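Local coordinates for glycosyl hydrolase family 62 protein (Coprinopsis cinerea, PDB 5B6T), which probably hydrolyses alpha-L-arabinofuranosyl side groups of arabinoxylan, as a family 62 alpha-L-arabinofuranosidase, at residues 258-270 with 283-295. Sequence-based numbering, arbitrary orientation. Where two conformers were deposited one is given.
With CA (calcium ion), chain D.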
loop_
_atom_site.group_PDB
_atom_site.type_symbol
_atom_site.label_atom_id
_atom_site.label_comp_id
_atom_site.label_asym_id
_atom_site.label_seq_id
_atom_site.Cartn_x
_atom_site.Cartn_y
_atom_site.Cartn_z
ATOM N N ALA A 258 17.027 12.728 -10.836
ATOM C CA ALA A 258 16.562 12.099 -9.598
ATOM C C ALA A 258 15.699 13.090 -8.795
ATOM O O ALA A 258 16.234 14.027 -8.211
ATOM C CB ALA A 258 17.736 11.629 -8.769
ATOM N N TRP A 259 14.386 12.882 -8.720
ATOM C CA TRP A 259 13.493 13.849 -8.075
ATOM C C TRP A 259 13.175 13.518 -6.619
ATOM O O TRP A 259 12.595 14.325 -5.876
ATOM C CB TRP A 259 12.234 13.995 -8.911
ATOM C CG TRP A 259 11.375 12.767 -8.953
ATOM C CD1 TRP A 259 11.466 11.750 -9.834
ATOM C CD2 TRP A 259 10.255 12.470 -8.095
ATOM N NE1 TRP A 259 10.498 10.800 -9.568
ATOM C CE2 TRP A 259 9.727 11.230 -8.516
ATOM C CE3 TRP A 259 9.653 13.130 -7.014
ATOM C CZ2 TRP A 259 8.619 10.631 -7.899
ATOM C CZ3 TRP A 259 8.524 12.543 -6.423
ATOM C CH2 TRP A 259 8.040 11.304 -6.859
ATOM N N THR A 260 13.552 12.317 -6.202
ATOM C CA THR A 260 13.310 11.871 -4.845
ATOM C C THR A 260 14.479 11.008 -4.400
ATOM O O THR A 260 15.051 10.272 -5.206
ATOM C CB THR A 260 11.974 11.086 -4.760
ATOM O OG1 THR A 260 11.745 10.689 -3.402
ATOM C CG2 THR A 260 11.975 9.859 -5.673
ATOM N N ARG A 261 14.810 11.089 -3.110
ATOM C CA ARG A 261 15.716 10.156 -2.435
ATOM C C ARG A 261 14.983 9.149 -1.556
ATOM O O ARG A 261 15.621 8.285 -0.966
ATOM C CB ARG A 261 16.714 10.929 -1.559
ATOM C CG ARG A 261 17.670 11.810 -2.357
ATOM C CD ARG A 261 18.737 12.391 -1.428
ATOM N NE ARG A 261 19.193 13.680 -1.939
ATOM C CZ ARG A 261 19.673 14.684 -1.196
ATOM N NH1 ARG A 261 19.799 14.573 0.125
ATOM N NH2 ARG A 261 20.024 15.816 -1.790
ATOM N N ASP A 262 13.662 9.321 -1.450
ATOM C CA ASP A 262 12.797 8.469 -0.659
ATOM C C ASP A 262 11.970 7.606 -1.579
ATOM O O ASP A 262 11.386 8.121 -2.556
ATOM C CB ASP A 262 11.847 9.320 0.179
ATOM C CG ASP A 262 12.557 10.106 1.252
ATOM O OD1 ASP A 262 12.726 9.562 2.366
ATOM O OD2 ASP A 262 12.940 11.292 0.989
ATOM N N ILE A 263 11.926 6.300 -1.265
ATOM C CA ILE A 263 11.030 5.369 -1.941
ATOM C C ILE A 263 10.086 4.883 -0.861
ATOM O O ILE A 263 10.485 4.131 0.031
ATOM C CB ILE A 263 11.756 4.166 -2.609
ATOM C CG1 ILE A 263 12.912 4.634 -3.478
ATOM C CG2 ILE A 263 10.750 3.356 -3.396
ATOM C CD1 ILE A 263 12.562 5.538 -4.653
ATOM N N SER A 264 8.857 5.390 -0.908
ATOM C CA SER A 264 7.922 5.224 0.195
ATOM C C SER A 264 6.558 4.658 -0.275
ATOM O O SER A 264 6.306 4.544 -1.486
ATOM C CB SER A 264 7.853 6.574 0.941
ATOM O OG SER A 264 6.957 6.606 2.036
ATOM N N HIS A 265 5.733 4.298 0.722
ATOM C CA HIS A 265 4.422 3.651 0.620
ATOM C C HIS A 265 3.863 3.490 -0.767
ATOM O O HIS A 265 3.397 4.446 -1.357
ATOM C CB HIS A 265 3.418 4.395 1.497
ATOM C CG HIS A 265 2.199 3.593 1.790
ATOM N ND1 HIS A 265 1.574 3.580 3.019
ATOM C CD2 HIS A 265 1.527 2.712 1.014
ATOM C CE1 HIS A 265 0.551 2.747 2.973
ATOM N NE2 HIS A 265 0.492 2.215 1.767
ATOM N N GLY A 266 3.958 2.270 -1.287
ATOM C CA GLY A 266 3.533 1.971 -2.635
ATOM C C GLY A 266 2.800 0.648 -2.796
ATOM O O GLY A 266 2.338 0.024 -1.824
ATOM N N GLU A 267 2.682 0.216 -4.061
ATOM C CA GLU A 267 2.043 -1.059 -4.426
ATOM C C GLU A 267 2.608 -1.532 -5.738
ATOM O O GLU A 267 2.880 -0.704 -6.643
ATOM C CB GLU A 267 0.515 -0.941 -4.566
ATOM C CG GLU A 267 -0.268 -1.495 -3.360
ATOM C CD GLU A 267 -1.757 -1.565 -3.562
ATOM O OE1 GLU A 267 -2.187 -1.844 -4.698
ATOM O OE2 GLU A 267 -2.512 -1.317 -2.580
ATOM N N LEU A 268 2.735 -2.859 -5.862
ATOM C CA LEU A 268 3.140 -3.468 -7.120
ATOM C C LEU A 268 1.945 -3.574 -8.068
ATOM O O LEU A 268 0.791 -3.775 -7.652
ATOM C CB LEU A 268 3.721 -4.882 -6.931
ATOM C CG LEU A 268 5.158 -5.013 -6.387
ATOM C CD1 LEU A 268 5.453 -6.480 -6.052
ATOM C CD2 LEU A 268 6.187 -4.510 -7.399
ATOM N N ILE A 269 2.218 -3.454 -9.350
ATOM C CA ILE A 269 1.196 -3.779 -10.343
ATOM C C ILE A 269 0.936 -5.289 -10.288
ATOM O O ILE A 269 1.883 -6.107 -10.329
ATOM C CB ILE A 269 1.616 -3.337 -11.759
ATOM C CG1 ILE A 269 1.806 -1.812 -11.894
ATOM C CG2 ILE A 269 0.628 -3.829 -12.786
ATOM C CD1 ILE A 269 0.857 -0.920 -11.160
ATOM N N ARG A 270 -0.334 -5.671 -10.158
ATOM C CA ARG A 270 -0.714 -7.060 -9.933
ATOM C C ARG A 270 -0.970 -7.818 -11.230
ATOM O O ARG A 270 -1.123 -7.218 -12.267
ATOM C CB ARG A 270 -1.979 -7.100 -9.068
ATOM C CG ARG A 270 -1.920 -6.241 -7.814
ATOM C CD ARG A 270 -3.212 -6.350 -7.034
ATOM N NE ARG A 270 -3.317 -5.230 -6.125
ATOM C CZ ARG A 270 -4.452 -4.816 -5.594
ATOM N NH1 ARG A 270 -5.566 -5.494 -5.775
ATOM N NH2 ARG A 270 -4.449 -3.716 -4.864
ATOM N N ASN A 283 8.792 -8.494 -14.906
ATOM C CA ASN A 283 8.523 -7.092 -15.211
ATOM C C ASN A 283 7.818 -6.413 -14.050
ATOM O O ASN A 283 6.748 -5.844 -14.204
ATOM C CB ASN A 283 7.693 -6.934 -16.504
ATOM C CG ASN A 283 7.364 -5.467 -16.824
ATOM O OD1 ASN A 283 8.202 -4.584 -16.631
ATOM N ND2 ASN A 283 6.137 -5.199 -17.310
ATOM N N LEU A 284 8.420 -6.442 -12.874
ATOM C CA LEU A 284 7.778 -5.790 -11.721
ATOM C C LEU A 284 7.691 -4.276 -11.968
ATOM O O LEU A 284 8.575 -3.685 -12.554
ATOM C CB LEU A 284 8.530 -6.066 -10.404
ATOM C CG LEU A 284 8.180 -7.383 -9.693
ATOM C CD1 LEU A 284 8.569 -8.610 -10.487
ATOM C CD2 LEU A 284 8.828 -7.423 -8.304
ATOM N N ARG A 285 6.593 -3.687 -11.498
ATOM C CA ARG A 285 6.375 -2.249 -11.546
ATOM C C ARG A 285 5.814 -1.838 -10.194
ATOM O O ARG A 285 4.881 -2.478 -9.702
ATOM C CB ARG A 285 5.387 -1.879 -12.655
ATOM C CG ARG A 285 5.874 -2.155 -14.075
ATOM C CD ARG A 285 4.776 -1.835 -15.085
ATOM N NE ARG A 285 3.865 -2.945 -15.279
ATOM C CZ ARG A 285 2.692 -2.884 -15.929
ATOM N NH1 ARG A 285 2.220 -1.726 -16.426
ATOM N NH2 ARG A 285 1.975 -3.999 -16.051
ATOM N N TYR A 286 6.385 -0.794 -9.609
ATOM C CA TYR A 286 6.002 -0.358 -8.269
ATOM C C TYR A 286 5.548 1.071 -8.341
ATOM O O TYR A 286 6.318 1.978 -8.651
ATOM C CB TYR A 286 7.153 -0.513 -7.237
ATOM C CG TYR A 286 6.720 -0.525 -5.786
ATOM C CD1 TYR A 286 5.930 -1.545 -5.294
ATOM C CD2 TYR A 286 7.114 0.478 -4.901
ATOM C CE1 TYR A 286 5.536 -1.552 -3.965
ATOM C CE2 TYR A 286 6.766 0.450 -3.559
ATOM C CZ TYR A 286 5.934 -0.549 -3.114
ATOM O OH TYR A 286 5.532 -0.563 -1.801
ATOM N N LEU A 287 4.272 1.289 -8.010
ATOM C CA LEU A 287 3.699 2.633 -7.930
ATOM C C LEU A 287 3.947 3.107 -6.502
ATOM O O LEU A 287 3.540 2.434 -5.561
ATOM C CB LEU A 287 2.197 2.562 -8.242
ATOM C CG LEU A 287 1.458 3.912 -8.246
ATOM C CD1 LEU A 287 1.901 4.889 -9.310
ATOM C CD2 LEU A 287 -0.032 3.622 -8.386
ATOM N N TYR A 288 4.646 4.225 -6.343
ATOM C CA TYR A 288 5.153 4.600 -5.024
ATOM C C TYR A 288 4.987 6.098 -4.819
ATOM O O TYR A 288 4.658 6.837 -5.763
ATOM C CB TYR A 288 6.609 4.177 -4.912
ATOM C CG TYR A 288 7.574 5.064 -5.676
ATOM C CD1 TYR A 288 7.757 4.933 -7.062
ATOM C CD2 TYR A 288 8.336 6.012 -5.022
ATOM C CE1 TYR A 288 8.631 5.742 -7.759
ATOM C CE2 TYR A 288 9.214 6.824 -5.710
ATOM C CZ TYR A 288 9.360 6.692 -7.082
ATOM O OH TYR A 288 10.281 7.478 -7.760
ATOM N N GLN A 289 5.246 6.545 -3.602
ATOM C CA GLN A 289 5.319 7.956 -3.305
ATOM C C GLN A 289 6.742 8.404 -3.020
ATOM O O GLN A 289 7.508 7.731 -2.298
ATOM C CB GLN A 289 4.428 8.350 -2.110
ATOM C CG GLN A 289 4.789 7.671 -0.792
ATOM C CD GLN A 289 3.859 7.999 0.349
ATOM O OE1 GLN A 289 2.677 8.314 0.162
ATOM N NE2 GLN A 289 4.396 7.899 1.573
ATOM N N GLY A 290 7.082 9.567 -3.594
ATOM C CA GLY A 290 8.369 10.215 -3.406
ATOM C C GLY A 290 8.160 11.685 -3.171
ATOM O O GLY A 290 7.038 12.190 -3.246
ATOM N N LEU A 291 9.246 12.392 -2.867
ATOM C CA LEU A 291 9.167 13.830 -2.665
ATOM C C LEU A 291 10.522 14.489 -2.838
ATOM O O LEU A 291 11.573 13.837 -2.826
ATOM C CB LEU A 291 8.567 14.184 -1.305
ATOM C CG LEU A 291 9.500 14.181 -0.088
ATOM C CD1 LEU A 291 8.716 14.663 1.092
ATOM C CD2 LEU A 291 10.095 12.821 0.212
ATOM N N ASP A 292 10.497 15.805 -3.030
ATOM C CA ASP A 292 11.735 16.562 -3.177
ATOM C C ASP A 292 12.612 16.375 -1.920
ATOM O O ASP A 292 12.138 16.530 -0.804
ATOM C CB ASP A 292 11.360 18.029 -3.385
ATOM C CG ASP A 292 12.552 18.964 -3.560
ATOM O OD1 ASP A 292 13.668 18.703 -3.118
ATOM O OD2 ASP A 292 12.306 20.048 -4.104
ATOM N N PRO A 293 13.885 15.998 -2.105
ATOM C CA PRO A 293 14.736 15.718 -0.924
ATOM C C PRO A 293 15.052 16.926 -0.064
ATOM O O PRO A 293 15.550 16.748 1.048
ATOM C CB PRO A 293 16.023 15.161 -1.525
ATOM C CG PRO A 293 16.018 15.603 -2.918
ATOM C CD PRO A 293 14.584 15.733 -3.369
ATOM N N ASN A 294 14.767 18.129 -0.576
ATOM C CA ASN A 294 14.879 19.341 0.213
ATOM C C ASN A 294 13.644 19.700 1.007
ATOM O O ASN A 294 13.652 20.691 1.737
ATOM C CB ASN A 294 15.307 20.492 -0.687
ATOM C CG ASN A 294 16.687 20.254 -1.276
ATOM O OD1 ASN A 294 17.607 19.839 -0.564
ATOM N ND2 ASN A 294 16.839 20.501 -2.573
ATOM N N SER A 295 12.592 18.889 0.891
ATOM C CA SER A 295 11.358 19.121 1.632
ATOM C C SER A 295 11.563 18.937 3.113
ATOM O O SER A 295 12.228 17.998 3.549
ATOM C CB SER A 295 10.264 18.136 1.197
ATOM O OG SER A 295 10.049 18.216 -0.176
HETATM CA CA CA D . -0.851 0.714 1.011
HETATM O O HOH W 1 13.545 12.691 -1.267
HETATM O O HOH W 2 0.760 -0.686 1.184
HETATM O O HOH W 3 -2.226 -0.607 0.176
HETATM O O HOH W 4 4.497 -5.728 -10.822
HETATM O O HOH W 5 -1.529 0.214 2.892
HETATM O O HOH W 6 -0.081 1.065 -0.902
HETATM O O HOH W 7 -2.368 2.246 0.748
#
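Y286 lays its ring across the backbone of G266 and E267: E267 N stands 3.3 Å above one face, with Y286 CE2 3.7 Å from G266 CA. G266 offers the hollow, since any CB there would collide with the ring. Y286 CG stands anti to the backbone N (chi1 -161°), which puts the ring there; G266 N gives its OH a weak bond, and N198 OD1 is the stronger partner. A leucine in place of Y286 would probably uncover this backbone and leave N198 without its phenol partner. The L268 side chain crosses that of Y286 at about a right angle, CD2 3.6 Å from Y286 CD1.

Y288 is bordered by I263, CD1 3.7 Å from Y288 CE2, by T260 CG2 at the ring edge, near its plane, 3.6 Å from Y288 OH, and by W259, which slides past in the opposite direction with T260 CG2 over its ring centre; the Y288 OH bonds S9. W259 covers G290, which also lacks room for a CB, CZ3 3.4 Å from G290 C. Q289 NE2 donates to S264 OG (2.9 Å, 162°), in the amide plane; E213 also bonds that hydroxyl.

Strands 266-268 and 285-290 run antiparallel (170°), with a beta bulge between the S264–Q289 and E267–L287 pairs. There the chain turns at H265, whose NE2 binds calcium alongside five waters, consistent with the central metal site of the five-bladed family 62 beta-propeller.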